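Local atomic coordinates of glycerate 2-kinase (Pyrococcus horikoshii, PDB entry 1X3L), a protein that catalyses the ATP-dependent phosphorylation of D-glycerate to 2-phosphoglycerate and can also draw phosphate from other nucleotides or pyrophosphate. Residues L324-E329 against V429-T434. Numbering follows the deposited sequence.
Sequences LVFGGE and VIAIVT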
ATOM      1  N   LEU A 324     -11.090 -16.871  -9.320  1.00 26.78           N
ATOM      2  CA  LEU A 324      -9.695 -16.951  -8.898  1.00 25.76           C
ATOM      3  C   LEU A 324      -9.168 -15.536  -8.720  1.00 26.26           C
ATOM      4  O   LEU A 324      -9.449 -14.655  -9.530  1.00 22.62           O
ATOM      5  CB  LEU A 324      -8.845 -17.689  -9.939  1.00 27.48           C
ATOM      6  CG  LEU A 324      -8.937 -19.215 -10.037  1.00 28.22           C
ATOM      7  CD1 LEU A 324     -10.350 -19.646 -10.343  1.00 33.74           C
ATOM      8  CD2 LEU A 324      -8.000 -19.696 -11.122  1.00 30.56           C
ATOM      9  N   VAL A 325      -8.400 -15.318  -7.657  1.00 26.03           N
ATOM     10  CA  VAL A 325      -7.860 -13.993  -7.384  1.00 25.66           C
ATOM     11  C   VAL A 325      -6.335 -14.001  -7.339  1.00 25.94           C
ATOM     12  O   VAL A 325      -5.722 -14.810  -6.637  1.00 23.35           O
ATOM     13  CB  VAL A 325      -8.416 -13.445  -6.046  1.00 27.55           C
ATOM     14  CG1 VAL A 325      -8.039 -11.976  -5.876  1.00 25.72           C
ATOM     15  CG2 VAL A 325      -9.937 -13.612  -6.007  1.00 27.39           C
ATOM     16  N   PHE A 326      -5.732 -13.093  -8.101  1.00 25.63           N
ATOM     17  CA  PHE A 326      -4.279 -12.965  -8.164  1.00 25.46           C
ATOM     18  C   PHE A 326      -3.916 -11.517  -7.821  1.00 26.93           C
ATOM     19  O   PHE A 326      -4.248 -10.598  -8.569  1.00 28.16           O
ATOM     20  CB  PHE A 326      -3.766 -13.258  -9.581  1.00 24.04           C
ATOM     21  CG  PHE A 326      -4.148 -14.615 -10.119  1.00 22.87           C
ATOM     22  CD1 PHE A 326      -3.250 -15.675 -10.075  1.00 22.65           C
ATOM     23  CD2 PHE A 326      -5.376 -14.808 -10.747  1.00 24.91           C
ATOM     24  CE1 PHE A 326      -3.564 -16.909 -10.657  1.00 23.58           C
ATOM     25  CE2 PHE A 326      -5.702 -16.035 -11.333  1.00 25.74           C
ATOM     26  CZ  PHE A 326      -4.796 -17.086 -11.290  1.00 25.16           C
ATOM     27  N   GLY A 327      -3.238 -11.312  -6.701  1.00 27.50           N
ATOM     28  CA  GLY A 327      -2.858  -9.966  -6.319  1.00 26.19           C
ATOM     29  C   GLY A 327      -1.356  -9.774  -6.369  1.00 28.21           C
ATOM     30  O   GLY A 327      -0.590 -10.745  -6.301  1.00 28.10           O
ATOM     31  N   GLY A 328      -0.940  -8.518  -6.495  1.00 28.54           N
ATOM     32  CA  GLY A 328       0.475  -8.180  -6.547  1.00 27.89           C
ATOM     33  C   GLY A 328       0.663  -6.927  -7.378  1.00 28.64           C
ATOM     34  O   GLY A 328      -0.138  -5.999  -7.302  1.00 28.05           O
ATOM     35  N   GLU A 329       1.719  -6.891  -8.180  1.00 29.21           N
ATOM     36  CA  GLU A 329       1.973  -5.741  -9.038  1.00 30.86           C
ATOM     37  C   GLU A 329       2.918  -6.178 -10.151  1.00 30.48           C
ATOM     38  O   GLU A 329       4.097  -6.437  -9.906  1.00 32.68           O
ATOM     39  CB  GLU A 329       2.598  -4.589  -8.239  1.00 31.80           C
ATOM     40  CG  GLU A 329       2.622  -3.259  -9.004  1.00 34.85           C
ATOM     41  CD  GLU A 329       1.305  -2.475  -8.922  1.00 37.94           C
ATOM     42  OE1 GLU A 329       0.220  -3.086  -8.903  1.00 38.20           O
ATOM     43  OE2 GLU A 329       1.355  -1.230  -8.888  1.00 40.72           O
ATOM     44  N   VAL A 429      -6.070  -9.222 -10.070  1.00 21.27           N
ATOM     45  CA  VAL A 429      -6.611  -9.817 -11.274  1.00 22.44           C
ATOM     46  C   VAL A 429      -7.704 -10.769 -10.817  1.00 23.29           C
ATOM     47  O   VAL A 429      -7.468 -11.634  -9.975  1.00 24.60           O
ATOM     48  CB  VAL A 429      -5.569 -10.650 -12.050  1.00 23.02           C
ATOM     49  CG1 VAL A 429      -6.208 -11.200 -13.316  1.00 24.23           C
ATOM     50  CG2 VAL A 429      -4.348  -9.795 -12.403  1.00 22.95           C
ATOM     51  N   ILE A 430      -8.903 -10.602 -11.351  1.00 22.23           N
ATOM     52  CA  ILE A 430      -9.990 -11.493 -10.983  1.00 23.95           C
ATOM     53  C   ILE A 430     -10.347 -12.315 -12.215  1.00 24.37           C
ATOM     54  O   ILE A 430     -10.630 -11.752 -13.272  1.00 25.17           O
ATOM     55  CB  ILE A 430     -11.236 -10.708 -10.533  1.00 23.57           C
ATOM     56  CG1 ILE A 430     -10.890  -9.798  -9.348  1.00 23.60           C
ATOM     57  CG2 ILE A 430     -12.345 -11.680 -10.142  1.00 26.72           C
ATOM     58  CD1 ILE A 430     -12.074  -8.927  -8.873  1.00 22.82           C
ATOM     59  N   ALA A 431     -10.306 -13.640 -12.091  1.00 22.31           N
ATOM     60  CA  ALA A 431     -10.656 -14.511 -13.209  1.00 23.04           C
ATOM     61  C   ALA A 431     -11.932 -15.271 -12.856  1.00 25.14           C
ATOM     62  O   ALA A 431     -12.004 -15.953 -11.832  1.00 24.94           O
ATOM     63  CB  ALA A 431      -9.515 -15.491 -13.503  1.00 23.73           C
ATOM     64  N   ILE A 432     -12.946 -15.150 -13.703  1.00 25.29           N
ATOM     65  CA  ILE A 432     -14.212 -15.815 -13.445  1.00 26.14           C
ATOM     66  C   ILE A 432     -14.553 -16.829 -14.523  1.00 27.41           C
ATOM     67  O   ILE A 432     -14.461 -16.534 -15.711  1.00 27.75           O
ATOM     68  CB  ILE A 432     -15.373 -14.792 -13.378  1.00 26.31           C
ATOM     69  CG1 ILE A 432     -15.062 -13.710 -12.342  1.00 26.63           C
ATOM     70  CG2 ILE A 432     -16.677 -15.509 -13.044  1.00 27.26           C
ATOM     71  CD1 ILE A 432     -16.024 -12.537 -12.380  1.00 27.63           C
ATOM     72  N   VAL A 433     -14.922 -18.035 -14.105  1.00 28.44           N
ATOM     73  CA  VAL A 433     -15.343 -19.068 -15.049  1.00 29.29           C
ATOM     74  C   VAL A 433     -16.713 -19.519 -14.547  1.00 30.30           C
ATOM     75  O   VAL A 433     -16.838 -20.043 -13.443  1.00 29.08           O
ATOM     76  CB  VAL A 433     -14.384 -20.269 -15.083  1.00 29.54           C
ATOM     77  CG1 VAL A 433     -14.832 -21.251 -16.161  1.00 33.11           C
ATOM     78  CG2 VAL A 433     -12.962 -19.801 -15.362  1.00 29.42           C
ATOM     79  N   THR A 434     -17.745 -19.292 -15.349  1.00 32.63           N
ATOM     80  CA  THR A 434     -19.095 -19.653 -14.942  1.00 33.96           C
ATOM     81  C   THR A 434     -19.531 -21.026 -15.430  1.00 36.31           C
ATOM     82  O   THR A 434     -20.452 -21.621 -14.877  1.00 37.95           O
ATOM     83  CB  THR A 434     -20.107 -18.606 -15.436  1.00 33.00           C
ATOM     84  OG1 THR A 434     -19.963 -18.434 -16.851  1.00 35.13           O
ATOM     85  CG2 THR A 434     -19.865 -17.268 -14.751  1.00 34.28           C
TER
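With CG of Phe-326 anti to its own carbonyl carbon (chi1 -57°), the CD2/CE2 edge of the ring comes to face the carbonyl oxygen of Val-429 and the methyl of Ala-431, while CG1 of Val-429, anti to the backbone N, leaves CG2 beside that N and near the carbonyl oxygen of Phe-326. Phe-326 and Val-429 form an antiparallel hydrogen-bonded pair and meet through their CB atoms, 4.0 Å from CB of Phe-326 to CB of Val-429. The carbonyl oxygen of Val-429 lies in the ring plane, 3.9 Å from CD2 of Phe-326, and the methyl of Ala-431 also sits at the rim, 4.4 Å from CE2 of Phe-326. Two residues along, at the next hydrogen-bonded pair, the CB atoms of Leu-324 and Ala-431 stand 4.2 Å apart on the same face. Helix 297-314 covers this face, with Ile-304 touching both Phe-326 and Val-429. Val-325 and Ile-430, a non-hydrogen-bonded pair, turn to the other face, where Leu-13 of helix 6-20 packs on Ile-430.

Four backbone bonds join the strands, two in each hydrogen-bonded pair. Leu-324 N reaches Ala-431 O at 2.8 Å, and Ala-431 N returns to Leu-324 O. Phe-326 N to Val-429 O is matched by Val-429 N to Phe-326 O, the latter 2.7 Å long. The backbone of Val-325 bonds instead to strand 285-290. In this mixed sheet, strand 322-328, in the MOFRL family region of a type-1 glycerate kinase, lies between parallel 285-290 and antiparallel 427-435, which in turn runs antiparallel to 359-366. All six touching residues are buried, consistent with a sheet in which the backbone supplies the polar bonds and the side chains the apolar contacts.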